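Local structure of imidazoleglycerol-phosphate dehydratase (Pyrococcus furiosus, 5DNL) at residues V103-K108 against S117-F122; A87-S92 against V148-K153. The protein catalyses the manganese-dependent dehydration of imidazoleglycerol phosphate to 3-(imidazol-4-yl)-2-oxopropyl phosphate, the sixth step of histidine biosynthesis. All blocks are in the same frame, centred on the assembly; numbering follows the deposited sequence.

Contact 1. Residues V103-K108 against S117-F122. With MN (manganese (II) ion), chain D.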
loop_
_atom_site.group_PDB
_atom_site.type_symbol
_atom_site.label_atom_id
_atom_site.label_comp_id
_atom_site.label_asym_id
_atom_site.label_seq_id
_atom_site.Cartn_x
_atom_site.Cartn_y
_atom_site.Cartn_z
ATOM N N VAL A 103 -0.144 -32.006 -10.190
ATOM C CA VAL A 103 0.912 -31.562 -11.093
ATOM C C VAL A 103 1.089 -30.071 -10.900
ATOM O O VAL A 103 0.174 -29.299 -11.188
ATOM C CB VAL A 103 0.565 -31.903 -12.551
ATOM C CG1 VAL A 103 1.623 -31.380 -13.520
ATOM C CG2 VAL A 103 0.348 -33.410 -12.725
ATOM N N ASP A 104 2.248 -29.681 -10.379
ATOM C CA ASP A 104 2.575 -28.302 -10.037
ATOM C C ASP A 104 3.851 -27.936 -10.797
ATOM O O ASP A 104 4.972 -28.208 -10.323
ATOM C CB ASP A 104 2.762 -28.188 -8.524
ATOM C CG ASP A 104 3.050 -26.766 -8.064
ATOM O OD1 ASP A 104 2.848 -25.822 -8.841
ATOM O OD2 ASP A 104 3.507 -26.618 -6.915
ATOM N N VAL A 105 3.656 -27.333 -11.964
ATOM C CA VAL A 105 4.740 -26.829 -12.800
ATOM C C VAL A 105 4.553 -25.346 -13.069
ATOM O O VAL A 105 3.464 -24.777 -12.834
ATOM C CB VAL A 105 4.860 -27.625 -14.127
ATOM C CG1 VAL A 105 5.140 -29.082 -13.834
ATOM C CG2 VAL A 105 3.611 -27.514 -14.990
ATOM N N ASN A 106 5.620 -24.725 -13.551
ATOM C CA ASN A 106 5.645 -23.285 -13.792
ATOM C C ASN A 106 6.518 -23.049 -15.003
ATOM O O ASN A 106 7.741 -22.922 -14.898
ATOM C CB ASN A 106 6.168 -22.521 -12.570
ATOM C CG ASN A 106 6.089 -21.013 -12.747
ATOM O OD1 ASN A 106 5.594 -20.515 -13.747
ATOM N ND2 ASN A 106 6.572 -20.282 -11.753
ATOM N N ILE A 107 5.878 -23.089 -16.162
ATOM C CA ILE A 107 6.575 -22.931 -17.426
ATOM C C ILE A 107 6.684 -21.458 -17.769
ATOM O O ILE A 107 5.651 -20.788 -17.934
ATOM C CB ILE A 107 5.832 -23.668 -18.538
ATOM C CG1 ILE A 107 5.814 -25.182 -18.277
ATOM C CG2 ILE A 107 6.468 -23.371 -19.885
ATOM C CD1 ILE A 107 4.998 -25.979 -19.267
ATOM N N LYS A 108 7.909 -20.959 -17.871
ATOM C CA LYS A 108 8.174 -19.556 -18.221
ATOM C C LYS A 108 8.336 -19.423 -19.729
ATOM O O LYS A 108 7.775 -18.528 -20.320
ATOM C CB LYS A 108 9.401 -19.019 -17.502
ATOM C CG LYS A 108 9.719 -17.554 -17.821
ATOM C CD LYS A 108 10.855 -17.006 -16.978
ATOM C CE LYS A 108 11.095 -15.528 -17.257
ATOM N NZ LYS A 108 12.380 -15.065 -16.664
ATOM N N SER A 117 -2.079 -28.539 -19.914
ATOM C CA SER A 117 -3.335 -29.310 -20.070
ATOM C C SER A 117 -3.062 -30.769 -20.404
ATOM O O SER A 117 -3.603 -31.683 -19.782
ATOM C CB SER A 117 -4.234 -28.719 -21.168
ATOM O OG SER A 117 -5.272 -29.661 -21.573
ATOM N N LEU A 118 -2.197 -30.985 -21.376
ATOM C CA LEU A 118 -1.925 -32.332 -21.871
ATOM C C LEU A 118 -1.109 -33.127 -20.859
ATOM O O LEU A 118 -1.393 -34.315 -20.622
ATOM C CB LEU A 118 -1.223 -32.275 -23.216
ATOM C CG LEU A 118 -2.007 -31.625 -24.355
ATOM C CD1 LEU A 118 -1.179 -31.602 -25.637
ATOM C CD2 LEU A 118 -3.340 -32.300 -24.616
ATOM N N LEU A 119 -0.122 -32.489 -20.232
ATOM C CA LEU A 119 0.636 -33.155 -19.167
ATOM C C LEU A 119 -0.265 -33.607 -18.045
ATOM O O LEU A 119 -0.233 -34.766 -17.618
ATOM C CB LEU A 119 1.744 -32.267 -18.622
ATOM C CG LEU A 119 2.475 -32.812 -17.400
ATOM C CD1 LEU A 119 3.248 -34.083 -17.727
ATOM C CD2 LEU A 119 3.414 -31.740 -16.865
ATOM N N LYS A 120 -1.102 -32.686 -17.574
ATOM C CA LYS A 120 -2.005 -32.987 -16.454
ATOM C C LYS A 120 -2.973 -34.108 -16.811
ATOM O O LYS A 120 -3.256 -34.978 -15.976
ATOM C CB LYS A 120 -2.792 -31.759 -15.990
ATOM C CG LYS A 120 -1.968 -30.766 -15.204
ATOM C CD LYS A 120 -2.838 -29.611 -14.723
ATOM C CE LYS A 120 -2.091 -28.684 -13.791
ATOM N NZ LYS A 120 -2.965 -27.538 -13.416
ATOM N N GLU A 121 -3.491 -34.100 -18.036
ATOM C CA GLU A 121 -4.461 -35.127 -18.416
ATOM C C GLU A 121 -3.806 -36.501 -18.594
ATOM O O GLU A 121 -4.399 -37.531 -18.226
ATOM C CB GLU A 121 -5.286 -34.683 -19.614
ATOM C CG GLU A 121 -6.258 -33.595 -19.217
ATOM C CD GLU A 121 -7.236 -34.079 -18.179
ATOM O OE1 GLU A 121 -8.148 -34.877 -18.509
ATOM O OE2 GLU A 121 -7.043 -33.720 -16.998
ATOM N N PHE A 122 -2.582 -36.535 -19.099
ATOM C CA PHE A 122 -1.845 -37.795 -19.119
ATOM C C PHE A 122 -1.644 -38.335 -17.690
ATOM O O PHE A 122 -1.871 -39.524 -17.419
ATOM C CB PHE A 122 -0.479 -37.627 -19.810
ATOM C CG PHE A 122 0.453 -38.798 -19.579
ATOM C CD1 PHE A 122 0.351 -39.942 -20.352
ATOM C CD2 PHE A 122 1.388 -38.768 -18.564
ATOM C CE1 PHE A 122 1.174 -41.041 -20.114
ATOM C CE2 PHE A 122 2.214 -39.849 -18.330
ATOM C CZ PHE A 122 2.105 -40.983 -19.098
HETATM MN MN MN D . -9.833 -34.923 -19.891
HETATM O O HOH W 1 -11.088 -36.189 -18.595
#
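The flat peptide carbonyl of V103 is met beyond its oxygen by the aliphatic part of K120: CE lies 3.5 Å from V103 O, tilted out of the carbonyl plane and not over its face. The other flat group to note, the carboxylate of E121, takes no part in the strand packing and binds manganese through one oxygen, with E121 OE1 2.2 Å from the metal and OE2 left well beyond bonding distance. The rest of the contact is apolar. V103 has CG1 anti to its own amide nitrogen (chi1 177°), which directs this methyl at the helix, where it touches L119 CD2 at 3.8 Å. On the other flank, V103 CB rests 3.8 Å from K120 CG. From CG onward the lysine chain is extended and runs past the V103 carbonyl, delivering NZ to D109 of a second subunit in a salt bridge. V105 adds a looser touch, its CG1 standing 4.4 Å from L119 CD2. One helical turn thus does three jobs: L119 packs inward, K120 crosses V103 at a slant and reaches the subunit interface, and E121 enters the metal site with H52 and E56 of its own chain, H146 of the second subunit and a water 2.2 Å from the metal. The example illustrates the beta-alpha-beta unit made by strand 100-104, helix 116-130 and strand 133-140, whose crossover helix here also supplies a metal ligand at a site shared between subunits.

Contact 2. Residues A87-S92 against V148-K153. With MN (manganese (II) ion), chain E; 5DL ([(2S)-2-hydroxy-3-(1H-1,2,4-triazol-1-yl)propyl]phosphonic acid), chain F.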
loop_
_atom_site.group_PDB
_atom_site.type_symbol
_atom_site.label_atom_id
_atom_site.label_comp_id
_atom_site.label_asym_id
_atom_site.label_seq_id
_atom_site.Cartn_x
_atom_site.Cartn_y
_atom_site.Cartn_z
ATOM N N ALA A 87 15.695 -27.207 -15.624
ATOM C CA ALA A 87 14.576 -27.880 -14.950
ATOM C C ALA A 87 15.064 -28.801 -13.845
ATOM O O ALA A 87 16.111 -29.459 -13.980
ATOM C CB ALA A 87 13.720 -28.670 -15.932
ATOM N N LEU A 88 14.293 -28.865 -12.766
ATOM C CA LEU A 88 14.530 -29.833 -11.696
ATOM C C LEU A 88 13.169 -30.247 -11.183
ATOM O O LEU A 88 12.439 -29.397 -10.680
ATOM C CB LEU A 88 15.380 -29.212 -10.587
ATOM C CG LEU A 88 15.794 -30.175 -9.470
ATOM C CD1 LEU A 88 16.734 -31.228 -10.020
ATOM C CD2 LEU A 88 16.440 -29.384 -8.340
ATOM N N VAL A 89 12.787 -31.503 -11.369
ATOM C CA VAL A 89 11.411 -31.925 -11.139
ATOM C C VAL A 89 11.397 -33.139 -10.220
ATOM O O VAL A 89 12.076 -34.127 -10.488
ATOM C CB VAL A 89 10.711 -32.249 -12.461
ATOM C CG1 VAL A 89 9.276 -32.725 -12.216
ATOM C CG2 VAL A 89 10.709 -31.058 -13.405
ATOM N N LEU A 90 10.614 -33.032 -9.150
ATOM C CA LEU A 90 10.376 -34.139 -8.236
ATOM C C LEU A 90 9.123 -34.902 -8.674
ATOM O O LEU A 90 8.076 -34.295 -8.950
ATOM C CB LEU A 90 10.207 -33.614 -6.807
ATOM C CG LEU A 90 9.648 -34.600 -5.768
ATOM C CD1 LEU A 90 10.537 -35.812 -5.529
ATOM C CD2 LEU A 90 9.399 -33.849 -4.471
ATOM N N VAL A 91 9.243 -36.230 -8.776
ATOM C CA VAL A 91 8.134 -37.105 -9.098
ATOM C C VAL A 91 8.021 -38.113 -7.971
ATOM O O VAL A 91 9.004 -38.766 -7.608
ATOM C CB VAL A 91 8.325 -37.829 -10.438
ATOM C CG1 VAL A 91 7.146 -38.779 -10.690
ATOM C CG2 VAL A 91 8.449 -36.810 -11.541
ATOM N N SER A 92 6.832 -38.211 -7.385
ATOM C CA SER A 92 6.611 -39.138 -6.278
ATOM C C SER A 92 5.369 -39.951 -6.545
ATOM O O SER A 92 4.298 -39.379 -6.828
ATOM C CB SER A 92 6.470 -38.353 -4.965
ATOM O OG SER A 92 6.271 -39.212 -3.836
ATOM N N VAL A 148 8.754 -30.688 -18.872
ATOM C CA VAL A 148 7.838 -31.792 -19.182
ATOM C C VAL A 148 8.645 -33.089 -19.388
ATOM O O VAL A 148 8.272 -34.152 -18.867
ATOM C CB VAL A 148 6.951 -31.451 -20.371
ATOM C CG1 VAL A 148 6.097 -32.635 -20.810
ATOM C CG2 VAL A 148 6.033 -30.288 -20.020
ATOM N N GLU A 149 9.750 -33.023 -20.132
ATOM C CA GLU A 149 10.545 -34.240 -20.323
ATOM C C GLU A 149 11.131 -34.725 -18.994
ATOM O O GLU A 149 11.164 -35.927 -18.758
ATOM C CB GLU A 149 11.637 -34.069 -21.387
ATOM C CG GLU A 149 12.298 -35.377 -21.784
ATOM C CD GLU A 149 13.268 -35.254 -22.910
ATOM O OE1 GLU A 149 13.305 -34.205 -23.605
ATOM O OE2 GLU A 149 14.055 -36.226 -23.049
ATOM N N ALA A 150 11.604 -33.827 -18.128
ATOM C CA ALA A 150 12.062 -34.255 -16.809
ATOM C C ALA A 150 10.953 -34.975 -16.029
ATOM O O ALA A 150 11.202 -35.968 -15.359
ATOM C CB ALA A 150 12.608 -33.082 -16.013
ATOM N N ALA A 151 9.719 -34.483 -16.131
ATOM C CA ALA A 151 8.587 -35.163 -15.505
ATOM C C ALA A 151 8.383 -36.579 -16.039
ATOM O O ALA A 151 8.158 -37.497 -15.264
ATOM C CB ALA A 151 7.323 -34.341 -15.680
ATOM N N PHE A 152 8.457 -36.758 -17.354
ATOM C CA PHE A 152 8.307 -38.099 -17.944
ATOM C C PHE A 152 9.471 -39.030 -17.575
ATOM O O PHE A 152 9.240 -40.212 -17.246
ATOM C CB PHE A 152 8.114 -38.047 -19.461
ATOM C CG PHE A 152 6.700 -37.789 -19.878
ATOM C CD1 PHE A 152 6.198 -36.502 -20.003
ATOM C CD2 PHE A 152 5.856 -38.850 -20.159
ATOM C CE1 PHE A 152 4.885 -36.276 -20.415
ATOM C CE2 PHE A 152 4.529 -38.645 -20.558
ATOM C CZ PHE A 152 4.042 -37.346 -20.696
ATOM N N LYS A 153 10.697 -38.518 -17.601
ATOM C CA LYS A 153 11.852 -39.319 -17.146
ATOM C C LYS A 153 11.645 -39.735 -15.691
ATOM O O LYS A 153 11.893 -40.887 -15.304
ATOM C CB LYS A 153 13.152 -38.524 -17.254
ATOM C CG LYS A 153 13.658 -38.218 -18.650
ATOM C CD LYS A 153 15.052 -37.616 -18.573
ATOM C CE LYS A 153 15.688 -37.390 -19.943
ATOM N NZ LYS A 153 17.123 -37.034 -19.759
HETATM MN MN MN E . 13.903 -33.901 -25.638
HETATM N N1 5DL F . 15.386 -32.385 -24.920
HETATM C C3 5DL F . 17.318 -31.661 -24.023
HETATM N N2 5DL F . 16.518 -32.716 -24.218
HETATM C C8 5DL F . 17.359 -36.456 -24.144
HETATM C C7 5DL F . 16.991 -35.120 -24.793
HETATM C C6 5DL F . 16.826 -34.053 -23.721
HETATM C C5 5DL F . 15.550 -31.076 -25.141
HETATM O O10 5DL F . 19.934 -35.752 -23.905
HETATM P P9 5DL F . 18.872 -36.472 -23.144
HETATM O O11 5DL F . 19.186 -37.924 -22.875
HETATM O O12 5DL F . 18.594 -35.785 -21.815
HETATM O O13 5DL F . 15.771 -35.225 -25.543
HETATM N N4 5DL F . 16.702 -30.596 -24.619
#
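Helix-on-sheet packing behind an active site is exemplified where V89 and V91 of strand 87-94 meet A150 and A151 of helix 144-162. The two segments run in roughly the same direction, 35° apart, and their axes approach to 7.9 Å, a close fit consistent with the small alanines. V89 straddles the helix surface with its two methyls: CG2 meets A150 CB at 3.8 Å, while CG1, placed anti to the backbone nitrogen (chi1 179°), turns to A151 and lies 4.2 Å from its CA. Two residues on, on the same face, V91 CG2 rests 3.8 Å from the carbonyl oxygen of A151. The same turn serves the inhibitor with other side chains. E149 OE1 binds manganese at 2.1 Å, beside the triazole N1 and hydroxyl O13 of the ligand; H29 and H145 of this chain and H53 of another subunit complete the site. The extended K153 donates from NZ to phosphonate oxygen O12 at 2.8 Å, joining R76, R98, S171 and K173 of a further subunit around this anion. Beside the valines, I136 of the adjoining strand 133-140 touches both and also A151, while M30 of helix 25-38 packs on V148 and F152.

Contacts 1 and 2 lie about 11 Å apart, centre to centre, and draw on one four-stranded mixed sheet, in which strand 133-140 sits between strands 87-94 and 100-104. Along the chain the order is 87-92, 103-108, 117-122, 148-153, so contact 1 is enclosed by the longer excursion that contact 2 completes. Helices 116-130 and 144-162 pack on the same face of the sheet and meet directly: F122 CE2 and F152 CE2 are 3.4 Å apart, with ring planes inclined by about 35°, and L119 CD1 packs on F152 CE1 at 3.8 Å. Each helix carries one glutamate to a different manganese ion, so a common hydrophobic core links two metal sites built jointly with other subunits.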